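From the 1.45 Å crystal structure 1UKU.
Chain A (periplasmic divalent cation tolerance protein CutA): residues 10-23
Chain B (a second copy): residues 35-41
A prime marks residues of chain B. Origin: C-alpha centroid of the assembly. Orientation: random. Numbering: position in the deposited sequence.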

ATOM      1  N   ASP A  10     -12.029 -12.955  -4.824  1.00 11.84           N
ATOM      2  CA  ASP A  10     -12.867 -12.609  -3.668  1.00 13.37           C
ATOM      3  C   ASP A  10     -12.240 -13.200  -2.412  1.00 11.45           C
ATOM      4  O   ASP A  10     -11.074 -13.638  -2.413  1.00 10.79           O
ATOM      5  CB  ASP A  10     -14.342 -13.062  -3.786  1.00 14.59           C
ATOM      6  CG  ASP A  10     -15.315 -12.231  -2.891  1.00 14.38           C
ATOM      7  OD1 ASP A  10     -15.551 -11.043  -3.200  1.00 18.68           O
ATOM      8  OD2 ASP A  10     -15.925 -12.702  -1.882  1.00 15.42           O
ATOM      9  N   TRP A  11     -13.030 -13.184  -1.344  1.00 10.46           N
ATOM     10  CA  TRP A  11     -12.567 -13.450  -0.024  1.00  9.69           C
ATOM     11  C   TRP A  11     -12.259 -14.904   0.197  1.00  9.40           C
ATOM     12  O   TRP A  11     -11.329 -15.218   0.958  1.00  9.56           O
ATOM     13  CB  TRP A  11     -13.655 -13.002   0.971  1.00  8.66           C
ATOM     14  CG  TRP A  11     -13.670 -11.536   1.203  1.00  8.34           C
ATOM     15  CD1 TRP A  11     -14.482 -10.626   0.624  1.00  9.11           C
ATOM     16  CD2 TRP A  11     -12.762 -10.814   2.021  1.00  9.25           C
ATOM     17  NE1 TRP A  11     -14.167  -9.369   1.061  1.00 10.32           N
ATOM     18  CE2 TRP A  11     -13.088  -9.461   1.912  1.00  9.57           C
ATOM     19  CE3 TRP A  11     -11.698 -11.190   2.855  1.00  9.94           C
ATOM     20  CZ2 TRP A  11     -12.387  -8.472   2.617  1.00  9.10           C
ATOM     21  CZ3 TRP A  11     -11.020 -10.223   3.547  1.00 10.22           C
ATOM     22  CH2 TRP A  11     -11.352  -8.887   3.421  1.00  9.19           C
ATOM     23  N   GLU A  12     -13.025 -15.817  -0.390  1.00  8.99           N
ATOM     24  CA  GLU A  12     -12.798 -17.238  -0.131  1.00 10.01           C
ATOM     25  C   GLU A  12     -11.436 -17.663  -0.646  1.00  9.20           C
ATOM     26  O   GLU A  12     -10.695 -18.299   0.074  1.00  9.16           O
ATOM     27  CB  GLU A  12     -13.894 -18.109  -0.720  1.00 10.92           C
ATOM     28  CG  GLU A  12     -13.788 -19.586  -0.368  1.00 15.52           C
ATOM     29  CD  GLU A  12     -14.006 -19.895   1.104  1.00 19.73           C
ATOM     30  OE1 GLU A  12     -14.751 -19.166   1.817  1.00 26.30           O
ATOM     31  OE2 GLU A  12     -13.386 -20.886   1.554  1.00 25.67           O
ATOM     32  N   SER A  13     -11.094 -17.296  -1.876  1.00  9.37           N
ATOM     33  CA  SER A  13      -9.780 -17.606  -2.406  1.00  8.69           C
ATOM     34  C   SER A  13      -8.691 -16.871  -1.630  1.00  9.06           C
ATOM     35  O   SER A  13      -7.677 -17.458  -1.307  1.00  8.17           O
ATOM     36  CB  SER A  13      -9.651 -17.299  -3.895  1.00 10.14           C
ATOM     37  OG  SER A  13      -9.986 -15.972  -4.214  1.00 10.21           O
ATOM     38  N   ALA A  14      -8.877 -15.597  -1.329  1.00  8.15           N
ATOM     39  CA  ALA A  14      -7.865 -14.846  -0.634  1.00  8.06           C
ATOM     40  C   ALA A  14      -7.573 -15.513   0.719  1.00  7.90           C
ATOM     41  O   ALA A  14      -6.416 -15.687   1.090  1.00  7.29           O
ATOM     42  CB  ALA A  14      -8.338 -13.433  -0.443  1.00  7.95           C
ATOM     43  N   GLU A  15      -8.619 -15.836   1.471  1.00  8.02           N
ATOM     44  CA  GLU A  15      -8.425 -16.408   2.804  1.00  9.14           C
ATOM     45  C   GLU A  15      -7.831 -17.809   2.720  1.00  9.51           C
ATOM     46  O   GLU A  15      -6.953 -18.143   3.512  1.00 10.69           O
ATOM     47  CB  GLU A  15      -9.760 -16.452   3.569  1.00  9.96           C
ATOM     48  CG  GLU A  15     -10.199 -15.091   4.073  1.00 12.09           C
ATOM     49  CD  GLU A  15     -11.338 -15.159   5.057  1.00 14.77           C
ATOM     50  OE1 GLU A  15     -12.056 -14.137   5.171  1.00 20.68           O
ATOM     51  OE2 GLU A  15     -11.457 -16.181   5.751  1.00 19.39           O
ATOM     52  N   LYS A  16      -8.271 -18.628   1.757  1.00 10.03           N
ATOM     53  CA  LYS A  16      -7.746 -19.982   1.617  1.00 11.12           C
ATOM     54  C   LYS A  16      -6.249 -19.936   1.350  1.00 10.71           C
ATOM     55  O   LYS A  16      -5.458 -20.627   1.985  1.00  9.92           O
ATOM     56  CB  LYS A  16      -8.424 -20.707   0.464  1.00 12.02           C
ATOM     57  CG  LYS A  16      -7.939 -22.143   0.273  1.00 15.98           C
ATOM     58  CD  LYS A  16      -8.798 -22.827  -0.781  1.00 21.59           C
ATOM     59  CE  LYS A  16      -8.099 -23.992  -1.437  1.00 24.69           C
ATOM     60  NZ  LYS A  16      -8.932 -24.533  -2.548  1.00 27.27           N
ATOM     61  N   VAL A  17      -5.854 -19.080   0.409  1.00  9.80           N
ATOM     62  CA  VAL A  17      -4.456 -18.982   0.009  1.00  9.12           C
ATOM     63  C   VAL A  17      -3.630 -18.440   1.161  1.00  8.33           C
ATOM     64  O   VAL A  17      -2.614 -18.999   1.503  1.00  9.19           O
ATOM     65  CB  VAL A  17      -4.295 -18.174  -1.285  1.00  9.60           C
ATOM     66  CG1 VAL A  17      -2.812 -17.928  -1.605  1.00  9.33           C
ATOM     67  CG2 VAL A  17      -4.971 -18.921  -2.447  1.00  8.33           C
ATOM     68  N   VAL A  18      -4.096 -17.383   1.813  1.00  8.30           N
ATOM     69  CA  VAL A  18      -3.339 -16.787   2.918  1.00  9.50           C
ATOM     70  C   VAL A  18      -3.193 -17.733   4.098  1.00  8.83           C
ATOM     71  O   VAL A  18      -2.101 -17.836   4.696  1.00  8.81           O
ATOM     72  CB  VAL A  18      -3.965 -15.455   3.352  1.00 10.93           C
ATOM     73  CG1 VAL A  18      -3.568 -15.026   4.757  1.00 14.42           C
ATOM     74  CG2 VAL A  18      -3.632 -14.393   2.310  1.00 11.79           C
ATOM     75  N   LYS A  19      -4.259 -18.445   4.409  1.00  9.35           N
ATOM     76  CA  LYS A  19      -4.190 -19.400   5.515  1.00  9.80           C
ATOM     77  C   LYS A  19      -3.224 -20.561   5.151  1.00  9.86           C
ATOM     78  O   LYS A  19      -2.473 -21.011   6.014  1.00  9.81           O
ATOM     79  CB  LYS A  19      -5.578 -19.923   5.916  1.00 10.46           C
ATOM     80  CG  LYS A  19      -6.466 -18.880   6.556  1.00 12.10           C
ATOM     81  CD  LYS A  19      -7.821 -19.417   7.003  1.00 16.79           C
ATOM     82  CE  LYS A  19      -8.667 -18.314   7.615  1.00 18.32           C
ATOM     83  NZ  LYS A  19      -9.997 -18.820   8.065  1.00 22.16           N
ATOM     84  N   THR A  20      -3.205 -21.023   3.900  1.00  9.65           N
ATOM     85  CA  THR A  20      -2.227 -22.043   3.463  1.00  9.32           C
ATOM     86  C   THR A  20      -0.795 -21.513   3.612  1.00  9.27           C
ATOM     87  O   THR A  20       0.097 -22.229   4.042  1.00 10.70           O
ATOM     88  CB  THR A  20      -2.490 -22.439   2.020  1.00 10.47           C
ATOM     89  OG1 THR A  20      -3.820 -22.985   1.925  1.00 13.53           O
ATOM     90  CG2 THR A  20      -1.553 -23.504   1.579  1.00 10.21           C
ATOM     91  N   LEU A  21      -0.569 -20.254   3.260  1.00  7.95           N
ATOM     92  CA  LEU A  21       0.765 -19.672   3.320  1.00  7.93           C
ATOM     93  C   LEU A  21       1.180 -19.549   4.778  1.00  8.06           C
ATOM     94  O   LEU A  21       2.363 -19.764   5.092  1.00  8.75           O
ATOM     95  CB  LEU A  21       0.828 -18.325   2.614  1.00  7.38           C
ATOM     96  CG  LEU A  21       0.613 -18.330   1.101  1.00  9.13           C
ATOM     97  CD1 LEU A  21       0.566 -16.872   0.573  1.00  9.87           C
ATOM     98  CD2 LEU A  21       1.648 -19.138   0.305  1.00  9.17           C
ATOM     99  N   LEU A  22       0.251 -19.208   5.677  1.00  8.57           N
ATOM    100  CA  LEU A  22       0.548 -19.163   7.110  1.00  8.90           C
ATOM    101  C   LEU A  22       0.885 -20.569   7.618  1.00  9.77           C
ATOM    102  O   LEU A  22       1.863 -20.752   8.335  1.00 10.66           O
ATOM    103  CB  LEU A  22      -0.611 -18.556   7.910  1.00  9.32           C
ATOM    104  CG  LEU A  22      -0.718 -17.028   7.778  1.00  7.97           C
ATOM    105  CD1 LEU A  22      -2.100 -16.551   8.189  1.00  9.03           C
ATOM    106  CD2 LEU A  22       0.332 -16.324   8.607  1.00  8.60           C
ATOM    107  N   LYS A  23       0.085 -21.549   7.236  1.00 10.68           N
ATOM    108  CA  LYS A  23       0.333 -22.935   7.674  1.00 10.96           C
ATOM    109  C   LYS A  23       1.706 -23.424   7.229  1.00 11.24           C
ATOM    110  O   LYS A  23       2.366 -24.177   7.960  1.00 12.30           O
ATOM    111  CB  LYS A  23      -0.753 -23.865   7.165  1.00 11.79           C
ATOM    112  CG  LYS A  23      -2.080 -23.652   7.930  1.00 15.70           C
ATOM    113  CD  LYS A  23      -3.145 -24.684   7.625  1.00 22.22           C
ATOM    114  CE  LYS A  23      -3.291 -25.008   6.155  1.00 26.17           C
ATOM    115  NZ  LYS A  23      -4.590 -25.692   5.883  1.00 29.55           N
TER
ATOM    116  N   HIS B  35      -8.993  -3.214   7.309  1.00  5.42           N
ATOM    117  CA  HIS B  35      -8.622  -4.478   6.678  1.00  5.62           C
ATOM    118  C   HIS B  35      -8.845  -5.599   7.668  1.00  5.70           C
ATOM    119  O   HIS B  35      -9.108  -5.355   8.848  1.00  6.62           O
ATOM    120  CB  HIS B  35      -7.177  -4.474   6.159  1.00  6.50           C
ATOM    121  CG  HIS B  35      -6.146  -4.359   7.235  1.00  5.63           C
ATOM    122  ND1 HIS B  35      -5.273  -3.297   7.329  1.00  6.80           N
ATOM    123  CD2 HIS B  35      -5.826  -5.201   8.248  1.00  5.66           C
ATOM    124  CE1 HIS B  35      -4.509  -3.463   8.400  1.00  6.59           C
ATOM    125  NE2 HIS B  35      -4.801  -4.625   8.957  1.00  6.47           N
ATOM    126  N   ARG B  36      -8.763  -6.817   7.175  1.00  5.63           N
ATOM    127  CA  ARG B  36      -8.798  -8.017   8.007  1.00  6.17           C
ATOM    128  C   ARG B  36      -7.409  -8.617   8.029  1.00  6.01           C
ATOM    129  O   ARG B  36      -6.784  -8.893   6.978  1.00  7.24           O
ATOM    130  CB  ARG B  36      -9.823  -9.009   7.462  1.00  7.07           C
ATOM    131  CG  ARG B  36     -11.243  -8.480   7.665  1.00  9.29           C
ATOM    132  CD  ARG B  36     -12.277  -9.240   6.923  1.00 11.85           C
ATOM    133  NE  ARG B  36     -13.611  -8.933   7.427  1.00 14.94           N
ATOM    134  CZ  ARG B  36     -14.379  -7.931   7.025  1.00 19.31           C
ATOM    135  NH1 ARG B  36     -13.975  -7.075   6.087  1.00 21.49           N
ATOM    136  NH2 ARG B  36     -15.589  -7.786   7.579  1.00 21.15           N
ATOM    137  N   ALA B  37      -6.886  -8.828   9.227  1.00  5.97           N
ATOM    138  CA  ALA B  37      -5.542  -9.358   9.417  1.00  6.69           C
ATOM    139  C   ALA B  37      -5.599 -10.847   9.780  1.00  6.47           C
ATOM    140  O   ALA B  37      -6.450 -11.255  10.529  1.00  6.82           O
ATOM    141  CB  ALA B  37      -4.809  -8.608  10.495  1.00  7.25           C
ATOM    142  N   PHE B  38      -4.675 -11.621   9.248  1.00  6.37           N
ATOM    143  CA  PHE B  38      -4.515 -13.025   9.533  1.00  7.05           C
ATOM    144  C   PHE B  38      -3.083 -13.281   9.910  1.00  6.96           C
ATOM    145  O   PHE B  38      -2.156 -12.819   9.241  1.00  8.32           O
ATOM    146  CB  PHE B  38      -4.898 -13.873   8.333  1.00  6.69           C
ATOM    147  CG  PHE B  38      -6.325 -13.725   7.934  1.00  8.15           C
ATOM    148  CD1 PHE B  38      -6.735 -12.662   7.153  1.00  6.99           C
ATOM    149  CD2 PHE B  38      -7.259 -14.637   8.355  1.00 10.49           C
ATOM    150  CE1 PHE B  38      -8.050 -12.492   6.824  1.00  9.20           C
ATOM    151  CE2 PHE B  38      -8.606 -14.472   8.009  1.00 10.33           C
ATOM    152  CZ  PHE B  38      -8.976 -13.391   7.241  1.00 11.60           C
ATOM    153  N   TYR B  39      -2.878 -13.985  11.025  1.00  8.72           N
ATOM    154  CA  TYR B  39      -1.530 -14.225  11.514  1.00 10.30           C
ATOM    155  C   TYR B  39      -1.593 -15.370  12.522  1.00 10.91           C
ATOM    156  O   TYR B  39      -2.662 -15.877  12.817  1.00 11.24           O
ATOM    157  CB  TYR B  39      -0.932 -12.956  12.118  1.00 10.48           C
ATOM    158  CG  TYR B  39      -1.803 -12.347  13.180  1.00 11.86           C
ATOM    159  CD1 TYR B  39      -2.739 -11.395  12.853  1.00 13.85           C
ATOM    160  CD2 TYR B  39      -1.714 -12.758  14.510  1.00 12.20           C
ATOM    161  CE1 TYR B  39      -3.565 -10.854  13.806  1.00 14.90           C
ATOM    162  CE2 TYR B  39      -2.528 -12.213  15.476  1.00 13.96           C
ATOM    163  CZ  TYR B  39      -3.461 -11.277  15.106  1.00 14.77           C
ATOM    164  OH  TYR B  39      -4.290 -10.721  16.064  1.00 19.00           O
ATOM    165  N   TRP B  40      -0.431 -15.808  13.004  1.00 12.13           N
ATOM    166  CA  TRP B  40      -0.342 -16.878  13.998  1.00 13.80           C
ATOM    167  C   TRP B  40      -0.388 -16.321  15.394  1.00 14.56           C
ATOM    168  O   TRP B  40       0.282 -15.336  15.686  1.00 15.33           O
ATOM    169  CB  TRP B  40       0.980 -17.632  13.906  1.00 14.50           C
ATOM    170  CG  TRP B  40       1.067 -18.552  12.783  1.00 15.52           C
ATOM    171  CD1 TRP B  40       1.722 -18.339  11.607  1.00 16.00           C
ATOM    172  CD2 TRP B  40       0.452 -19.843  12.685  1.00 16.14           C
ATOM    173  NE1 TRP B  40       1.573 -19.432  10.792  1.00 17.60           N
ATOM    174  CE2 TRP B  40       0.780 -20.364  11.414  1.00 17.55           C
ATOM    175  CE3 TRP B  40      -0.353 -20.606  13.532  1.00 18.60           C
ATOM    176  CZ2 TRP B  40       0.356 -21.629  10.989  1.00 20.11           C
ATOM    177  CZ3 TRP B  40      -0.782 -21.873  13.108  1.00 22.09           C
ATOM    178  CH2 TRP B  40      -0.431 -22.363  11.848  1.00 19.52           C
ATOM    179  N   TRP B  41      -1.208 -16.960  16.226  1.00 15.74           N
ATOM    180  CA  TRP B  41      -1.166 -16.773  17.671  1.00 16.39           C
ATOM    181  C   TRP B  41      -1.254 -18.138  18.327  1.00 16.46           C
ATOM    182  O   TRP B  41      -2.236 -18.830  18.162  1.00 15.86           O
ATOM    183  CB  TRP B  41      -2.323 -15.896  18.111  1.00 16.60           C
ATOM    184  CG  TRP B  41      -2.419 -15.753  19.571  1.00 19.57           C
ATOM    185  CD1 TRP B  41      -1.559 -15.094  20.391  1.00 23.50           C
ATOM    186  CD2 TRP B  41      -3.435 -16.308  20.410  1.00 22.68           C
ATOM    187  NE1 TRP B  41      -1.979 -15.195  21.698  1.00 24.58           N
ATOM    188  CE2 TRP B  41      -3.127 -15.942  21.737  1.00 25.18           C
ATOM    189  CE3 TRP B  41      -4.579 -17.084  20.176  1.00 23.85           C
ATOM    190  CZ2 TRP B  41      -3.930 -16.320  22.826  1.00 26.52           C
ATOM    191  CZ3 TRP B  41      -5.371 -17.459  21.260  1.00 24.75           C
ATOM    192  CH2 TRP B  41      -5.042 -17.075  22.560  1.00 26.33           C
TER

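The strand 35–41 of chain B runs alongside the helix 11–23 of chain A in nearly the same direction, their axes inclined by 23° and 9.0 Å apart at closest approach. Together the two stretches bury 484 Å², and a single hydrogen bond joins them near the C-terminal end of both.

At the start of the strand, His35′ contributes almost nothing: its CA–CB bond points sideways, it makes no contact with the helix, and its ring nitrogens are hydrogen-bonded to other parts of the structure. Contact begins with Arg36′, whose CA–CB bond points toward the helix. Its extended side chain (chi1 m, chi2 and chi3 t) passes along the indole of Trp11, with Arg36′ CD 3.6 Å from Trp11 CH2. The long aliphatic portion of arginine suits this place, since its CD can pack against the indole. The guanidinium adds little, as Arg36′ CZ is 5.2 Å from the centroid of the six-membered ring of Trp11, a cation-pi geometry that allows at most a weak attraction. Trp11 NE1 is hydrogen-bonded elsewhere in the structure, so the polar group of the indole is satisfied.

Ala37′ is out of reach of the helix, as the alternation of the strand dictates, and Phe38′ returns to it. This buried residue has more of its area covered by the opposing stretch, 110 Å², than any other. With chi1 near -62°, its ring extends along the helix past residues spaced about one turn apart. Val18 CG1 packs 4.0 Å from Phe38′ CB, and Leu22 CD1 lies 3.9 Å from the same atom, so branched aliphatic side chains close over the base of the phenylalanine. Farther out, Glu15 CD comes within 3.7 Å of Phe38′ CZ and Lys19 CE within 3.9 Å of Phe38′ CE2. The CA–CB bonds of these two polar residues point sideways, but the ends of the side chains come nearer the strand. They also pair with each other through a long salt bridge, Lys19 NZ to Glu15 OE2 at 3.8 Å, which links the two charged groups beside the ring.

The CA–CB bond of Tyr39′ points away, and its side chain takes no close part in the contact; its backbone does, with Tyr39′ N 3.9 Å from Leu22 CD1. Leu22 thus packs against the strand backbone as well as against its side chains.

Trp40′ completes the interface. Its CA–CB bond points sideways, but the indole reaches the last turn of the helix and donates a hydrogen bond from Trp40′ NE1 to Leu22 O (2.8 Å, N–H···O angle 139°). The carbonyl oxygen lies at the ring edge, near its plane, where the indole N–H can reach it, though the angle shows that the bond is bent. Tryptophan combines this donor with apolar ring carbons: Leu22 CD2 sits 3.9 Å from Trp40′ CD1, and Lys23 CA 3.6 Å from Trp40′ CZ2. Beyond it, Trp41′ is exposed and makes no contact with the helix.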